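PDB 1XEB: protein ElaA from Pseudomonas aeruginosa, which probably works as an N-acetyltransferase of the GNAT superfamily, transferring an acyl group from acyl-CoA to an amine whose identity is not established. Local coordinates for residues R99-A104 and Y128-V133; H50-W55 and H94-R99. One frame throughout, in Å; residues are numbered along the deposited sequence.

Interaction 1: R99-A104 and Y128-V133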
loop_
_atom_site.group_PDB
_atom_site.type_symbol
_atom_site.label_atom_id
_atom_site.label_comp_id
_atom_site.label_asym_id
_atom_site.label_seq_id
_atom_site.Cartn_x
_atom_site.Cartn_y
_atom_site.Cartn_z
ATOM N N ARG A 99 9.608 1.347 5.032
ATOM C CA ARG A 99 8.924 2.323 5.876
ATOM C C ARG A 99 7.563 1.835 6.330
ATOM O O ARG A 99 7.110 2.186 7.414
ATOM C CB ARG A 99 8.786 3.661 5.152
ATOM C CG ARG A 99 10.074 4.442 5.114
ATOM C CD ARG A 99 10.087 5.465 3.984
ATOM N NE ARG A 99 11.415 6.033 3.758
ATOM C CZ ARG A 99 11.977 6.969 4.521
ATOM N NH1 ARG A 99 11.325 7.456 5.577
ATOM N NH2 ARG A 99 13.191 7.435 4.215
ATOM N N ALA A 100 6.917 1.017 5.509
ATOM C CA ALA A 100 5.605 0.492 5.867
ATOM C C ALA A 100 5.745 -0.413 7.082
ATOM O O ALA A 100 4.994 -0.298 8.047
ATOM C CB ALA A 100 5.011 -0.288 4.705
ATOM N N LEU A 101 6.714 -1.321 7.025
ATOM C CA LEU A 101 6.945 -2.242 8.128
ATOM C C LEU A 101 7.275 -1.472 9.406
ATOM O O LEU A 101 6.828 -1.835 10.500
ATOM C CB LEU A 101 8.072 -3.216 7.765
ATOM C CG LEU A 101 7.588 -4.632 7.397
ATOM C CD1 LEU A 101 6.115 -4.627 7.016
ATOM C CD2 LEU A 101 8.432 -5.184 6.270
ATOM N N GLN A 102 8.042 -0.397 9.254
ATOM C CA GLN A 102 8.429 0.432 10.386
ATOM C C GLN A 102 7.239 1.186 10.950
ATOM O O GLN A 102 7.143 1.402 12.158
ATOM C CB GLN A 102 9.496 1.437 9.966
ATOM C CG GLN A 102 9.803 2.431 11.053
ATOM C CD GLN A 102 10.889 3.393 10.669
ATOM O OE1 GLN A 102 10.713 4.245 9.791
ATOM N NE2 GLN A 102 12.037 3.261 11.321
ATOM N N ALA A 103 6.340 1.601 10.066
ATOM C CA ALA A 103 5.148 2.342 10.475
ATOM C C ALA A 103 4.193 1.414 11.245
ATOM O O ALA A 103 3.649 1.785 12.292
ATOM C CB ALA A 103 4.461 2.917 9.245
ATOM N N ALA A 104 4.004 0.207 10.712
ATOM C CA ALA A 104 3.145 -0.796 11.329
ATOM C C ALA A 104 3.652 -1.108 12.743
ATOM O O ALA A 104 2.873 -1.212 13.696
ATOM C CB ALA A 104 3.140 -2.075 10.481
ATOM N N TYR A 128 10.694 -10.574 2.740
ATOM C CA TYR A 128 10.395 -9.590 3.770
ATOM C C TYR A 128 9.752 -10.337 4.925
ATOM O O TYR A 128 9.266 -9.749 5.884
ATOM C CB TYR A 128 9.456 -8.524 3.231
ATOM C CG TYR A 128 10.164 -7.375 2.569
ATOM C CD1 TYR A 128 10.435 -6.206 3.278
ATOM C CD2 TYR A 128 10.525 -7.435 1.227
ATOM C CE1 TYR A 128 11.040 -5.116 2.661
ATOM C CE2 TYR A 128 11.131 -6.352 0.597
ATOM C CZ TYR A 128 11.382 -5.195 1.316
ATOM O OH TYR A 128 11.938 -4.101 0.694
ATOM N N GLY A 129 9.751 -11.656 4.810
ATOM C CA GLY A 129 9.190 -12.466 5.864
ATOM C C GLY A 129 7.738 -12.834 5.704
ATOM O O GLY A 129 7.141 -13.396 6.624
ATOM N N PHE A 130 7.153 -12.526 4.556
ATOM C CA PHE A 130 5.755 -12.873 4.340
ATOM C C PHE A 130 5.646 -14.328 3.890
ATOM O O PHE A 130 6.521 -14.830 3.194
ATOM C CB PHE A 130 5.132 -11.949 3.291
ATOM C CG PHE A 130 4.816 -10.565 3.804
ATOM C CD1 PHE A 130 3.565 -10.274 4.337
ATOM C CD2 PHE A 130 5.768 -9.552 3.738
ATOM C CE1 PHE A 130 3.260 -8.979 4.797
ATOM C CE2 PHE A 130 5.481 -8.271 4.190
ATOM C CZ PHE A 130 4.220 -7.980 4.723
ATOM N N VAL A 131 4.576 -15.004 4.309
ATOM C CA VAL A 131 4.335 -16.394 3.926
ATOM C C VAL A 131 2.905 -16.507 3.410
ATOM O O VAL A 131 2.016 -15.807 3.885
ATOM C CB VAL A 131 4.518 -17.358 5.131
ATOM C CG1 VAL A 131 4.207 -18.800 4.709
ATOM C CG2 VAL A 131 5.950 -17.269 5.656
ATOM N N ALA A 132 2.688 -17.388 2.441
ATOM C CA ALA A 132 1.360 -17.582 1.855
ATOM C C ALA A 132 0.307 -18.032 2.870
ATOM O O ALA A 132 0.569 -18.920 3.687
ATOM C CB ALA A 132 1.445 -18.595 0.719
ATOM N N VAL A 133 -0.878 -17.423 2.830
ATOM C CA VAL A 133 -1.950 -17.819 3.757
ATOM C C VAL A 133 -3.291 -18.125 3.097
ATOM O O VAL A 133 -4.255 -18.436 3.777
ATOM C CB VAL A 133 -2.190 -16.757 4.865
ATOM C CG1 VAL A 133 -1.136 -16.909 5.969
ATOM C CG2 VAL A 133 -2.155 -15.352 4.253
#
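L101 puts one of its two methyls, CD2, against the Y128 ring, with CD2 3.7 Å from Y128 CD1. The two side chains cross obliquely. The other branch of the same leucine turns to a second ring: L101 CD1 lies 4.5 Å from F130 CZ, a loose touch that extends the apolar patch. The leucine therefore forks towards two aromatics that are separated in sequence by a single glycine. Its torsions stand off the staggered positions (chi1 -104°, chi2 19°), which makes the placing of the two methyls less certain. Y128 CG lies beside the backbone N and anti to the carbonyl carbon (chi1 -88°), a setting that lays the ring along the flank of helix 92-108. At the far end of that ring, the hydroxyl has its partner in H94 of the same helix, two helical turns before L101. The CB of Y128 lies at the edge of the F130 ring, in its plane, 3.9 Å from F130 CD2. F130 is buried, touching V113 and L115 of strand 113-118 as well as R149, while L101 also rests on I78 and R149. The R149 NE group is hydrogen-bonded to Y128 O and thereby ties the turn to strand 142-149. No hydrogen bond joins 99-104 to 128-133; their nearest CA atoms, those of L101 and Y128, are 9.2 Å apart, and side chains alone bridge the gap. Between the two aromatic residues, G129 has positive phi and is the C-prime residue of a Schellman motif. This motif ends helix 122-126 and turns the chain into strand 130-132, in the C-terminal part of the GNAT fold.

Interaction 2: H50-W55 and H94-R99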
loop_
_atom_site.group_PDB
_atom_site.type_symbol
_atom_site.label_atom_id
_atom_site.label_comp_id
_atom_site.label_asym_id
_atom_site.label_seq_id
_atom_site.Cartn_x
_atom_site.Cartn_y
_atom_site.Cartn_z
ATOM N N HIS A 50 -3.770 4.721 7.740
ATOM C CA HIS A 50 -2.696 5.682 7.524
ATOM C C HIS A 50 -2.321 5.743 6.052
ATOM O O HIS A 50 -2.685 4.860 5.273
ATOM C CB HIS A 50 -1.469 5.349 8.384
ATOM C CG HIS A 50 -1.560 5.879 9.780
ATOM N ND1 HIS A 50 -2.533 5.475 10.664
ATOM C CD2 HIS A 50 -0.828 6.814 10.432
ATOM C CE1 HIS A 50 -2.400 6.139 11.800
ATOM N NE2 HIS A 50 -1.373 6.959 11.684
ATOM N N HIS A 51 -1.610 6.803 5.677
ATOM C CA HIS A 51 -1.187 6.988 4.300
ATOM C C HIS A 51 0.296 7.371 4.231
ATOM O O HIS A 51 0.704 8.444 4.697
ATOM C CB HIS A 51 -2.062 8.061 3.643
ATOM C CG HIS A 51 -3.527 7.743 3.684
ATOM N ND1 HIS A 51 -4.186 7.112 2.648
ATOM C CD2 HIS A 51 -4.446 7.909 4.669
ATOM C CE1 HIS A 51 -5.443 6.898 2.997
ATOM N NE2 HIS A 51 -5.625 7.371 4.219
ATOM N N LEU A 52 1.099 6.475 3.659
ATOM C CA LEU A 52 2.525 6.701 3.513
ATOM C C LEU A 52 2.757 7.341 2.156
ATOM O O LEU A 52 2.321 6.826 1.131
ATOM C CB LEU A 52 3.291 5.381 3.607
ATOM C CG LEU A 52 4.803 5.537 3.451
ATOM C CD1 LEU A 52 5.359 6.236 4.679
ATOM C CD2 LEU A 52 5.454 4.180 3.258
HETATM N N MSE A 53 3.443 8.472 2.152
HETATM C CA MSE A 53 3.688 9.196 0.916
HETATM C C MSE A 53 5.138 9.660 0.783
HETATM O O MSE A 53 5.780 10.026 1.763
HETATM C CB MSE A 53 2.767 10.420 0.845
HETATM C CG MSE A 53 1.281 10.117 0.921
HETATM SE SE MSE A 53 0.179 11.709 1.259
HETATM C CE MSE A 53 0.081 12.377 -0.530
ATOM N N ALA A 54 5.641 9.622 -0.445
ATOM C CA ALA A 54 6.989 10.074 -0.754
ATOM C C ALA A 54 6.809 11.150 -1.823
ATOM O O ALA A 54 6.268 10.888 -2.903
ATOM C CB ALA A 54 7.835 8.925 -1.278
ATOM N N TRP A 55 7.243 12.366 -1.495
ATOM C CA TRP A 55 7.133 13.515 -2.394
ATOM C C TRP A 55 8.465 14.046 -2.942
ATOM O O TRP A 55 9.516 13.881 -2.323
ATOM C CB TRP A 55 6.436 14.657 -1.670
ATOM C CG TRP A 55 5.006 14.425 -1.375
ATOM C CD1 TRP A 55 4.485 13.653 -0.385
ATOM C CD2 TRP A 55 3.895 15.036 -2.041
ATOM N NE1 TRP A 55 3.112 13.749 -0.384
ATOM C CE2 TRP A 55 2.726 14.592 -1.393
ATOM C CE3 TRP A 55 3.777 15.917 -3.123
ATOM C CZ2 TRP A 55 1.452 15.002 -1.792
ATOM C CZ3 TRP A 55 2.509 16.324 -3.518
ATOM C CH2 TRP A 55 1.366 15.868 -2.857
ATOM N N HIS A 94 11.384 -1.090 -2.422
ATOM C CA HIS A 94 12.059 -1.472 -1.186
ATOM C C HIS A 94 11.950 -0.378 -0.109
ATOM O O HIS A 94 11.856 -0.673 1.093
ATOM C CB HIS A 94 13.533 -1.807 -1.458
ATOM C CG HIS A 94 13.737 -3.104 -2.186
ATOM N ND1 HIS A 94 13.281 -4.313 -1.702
ATOM C CD2 HIS A 94 14.346 -3.378 -3.364
ATOM C CE1 HIS A 94 13.597 -5.274 -2.552
ATOM N NE2 HIS A 94 14.243 -4.733 -3.569
ATOM N N GLN A 95 11.958 0.884 -0.528
ATOM C CA GLN A 95 11.846 1.983 0.435
ATOM C C GLN A 95 10.437 2.034 1.037
ATOM O O GLN A 95 10.261 2.351 2.223
ATOM C CB GLN A 95 12.192 3.308 -0.241
ATOM C CG GLN A 95 13.595 3.328 -0.834
ATOM C CD GLN A 95 13.922 4.639 -1.540
ATOM O OE1 GLN A 95 14.009 5.704 -0.911
ATOM N NE2 GLN A 95 14.103 4.569 -2.858
ATOM N N LEU A 96 9.440 1.704 0.218
ATOM C CA LEU A 96 8.054 1.694 0.662
ATOM C C LEU A 96 7.878 0.587 1.694
ATOM O O LEU A 96 7.465 0.834 2.830
ATOM C CB LEU A 96 7.122 1.446 -0.526
ATOM C CG LEU A 96 6.868 2.619 -1.471
ATOM C CD1 LEU A 96 6.493 2.099 -2.842
ATOM C CD2 LEU A 96 5.776 3.513 -0.897
HETATM N N MSE A 97 8.214 -0.630 1.296
HETATM C CA MSE A 97 8.091 -1.773 2.180
HETATM C C MSE A 97 8.839 -1.565 3.493
HETATM O O MSE A 97 8.338 -1.941 4.559
HETATM C CB MSE A 97 8.620 -3.020 1.485
HETATM C CG MSE A 97 7.904 -4.301 1.908
HETATM SE SE MSE A 97 5.989 -4.230 1.545
HETATM C CE MSE A 97 5.974 -2.975 0.079
ATOM N N GLU A 98 10.029 -0.965 3.427
ATOM C CA GLU A 98 10.803 -0.734 4.631
ATOM C C GLU A 98 10.090 0.231 5.566
ATOM O O GLU A 98 9.984 -0.025 6.762
ATOM C CB GLU A 98 12.198 -0.176 4.316
ATOM C CG GLU A 98 13.039 0.043 5.586
ATOM C CD GLU A 98 14.163 1.056 5.422
ATOM O OE1 GLU A 98 14.482 1.746 6.418
ATOM O OE2 GLU A 98 14.737 1.165 4.317
ATOM N N ARG A 99 9.608 1.347 5.032
ATOM C CA ARG A 99 8.924 2.323 5.876
ATOM C C ARG A 99 7.563 1.835 6.330
ATOM O O ARG A 99 7.110 2.186 7.414
ATOM C CB ARG A 99 8.786 3.661 5.152
ATOM C CG ARG A 99 10.074 4.442 5.114
ATOM C CD ARG A 99 10.087 5.465 3.984
ATOM N NE ARG A 99 11.415 6.033 3.758
ATOM C CZ ARG A 99 11.977 6.969 4.521
ATOM N NH1 ARG A 99 11.325 7.456 5.577
ATOM N NH2 ARG A 99 13.191 7.435 4.215
#
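Apolar helix-on-sheet packing joins L52, on strand 50-56, to L96 and R99 of helix 92-108 in the buried interior of the GNAT fold. This helix connects the parallel strands 76-83 and 113-118 in a beta-alpha-beta crossover, and here it covers one face of the sheet. L52 carries the strand's side of the contact. Its CG is anti to the backbone N (chi1 180°), which stretches the side chain out from the strand, and chi2 of 70° then turns the methyl CD2 to the helix surface between L96 and R99, residues three apart on the helix. The closest approaches of this methyl are to L96 O and to R99 CB, each 3.9 Å from L52 CD2. It thus meets a backbone carbonyl oxygen and an aliphatic carbon together, by van der Waals contact. The L52 and R99 side chains cross at about a right angle. Only the root of the arginine takes part: from CG to NE its chain is extended, leading the charged end away from L52, and the residue makes a cation-pi contact with W5 on strand 4-9. L52 also packs on C7 and L64 of the strands flanking its own, while L96 touches A62. Alternation along strand 50-56 sorts its side chains: L52 and A54 have their CB atoms directed at helix 92-108, whereas selenomethionine M53 points away, and M53, H51 and W55 touch helix 15-32. The sheet is therefore sandwiched locally between two helices, a layering found in GNAT proteins. At the closest register the CA atoms of L52 and L96 are 8.0 Å apart, and no hydrogen bond crosses. The two leucines meet methyl to methyl, L52 CD2 lying 4.2 Å from L96 CD2.

Interactions 1 and 2 use different sides of helix 92-108, overlap at R99, and have centres about 12 Å apart. On the sheet side of the helix, L52 CD2 of interaction 2 lies 4.1 Å from A100 N of interaction 1. Y128 couples them more closely: its OH is 2.8 Å from H94 ND1, a probable hydrogen bond, and its CE1 packs 3.3 Å from CG of selenomethionine M97. The helix is thus held between strand 50-56 and segment 128-133. In GNAT enzymes the N-terminus of the corresponding helix generally receives the pyrophosphate of acyl-CoA, although no cofactor is part of either contact.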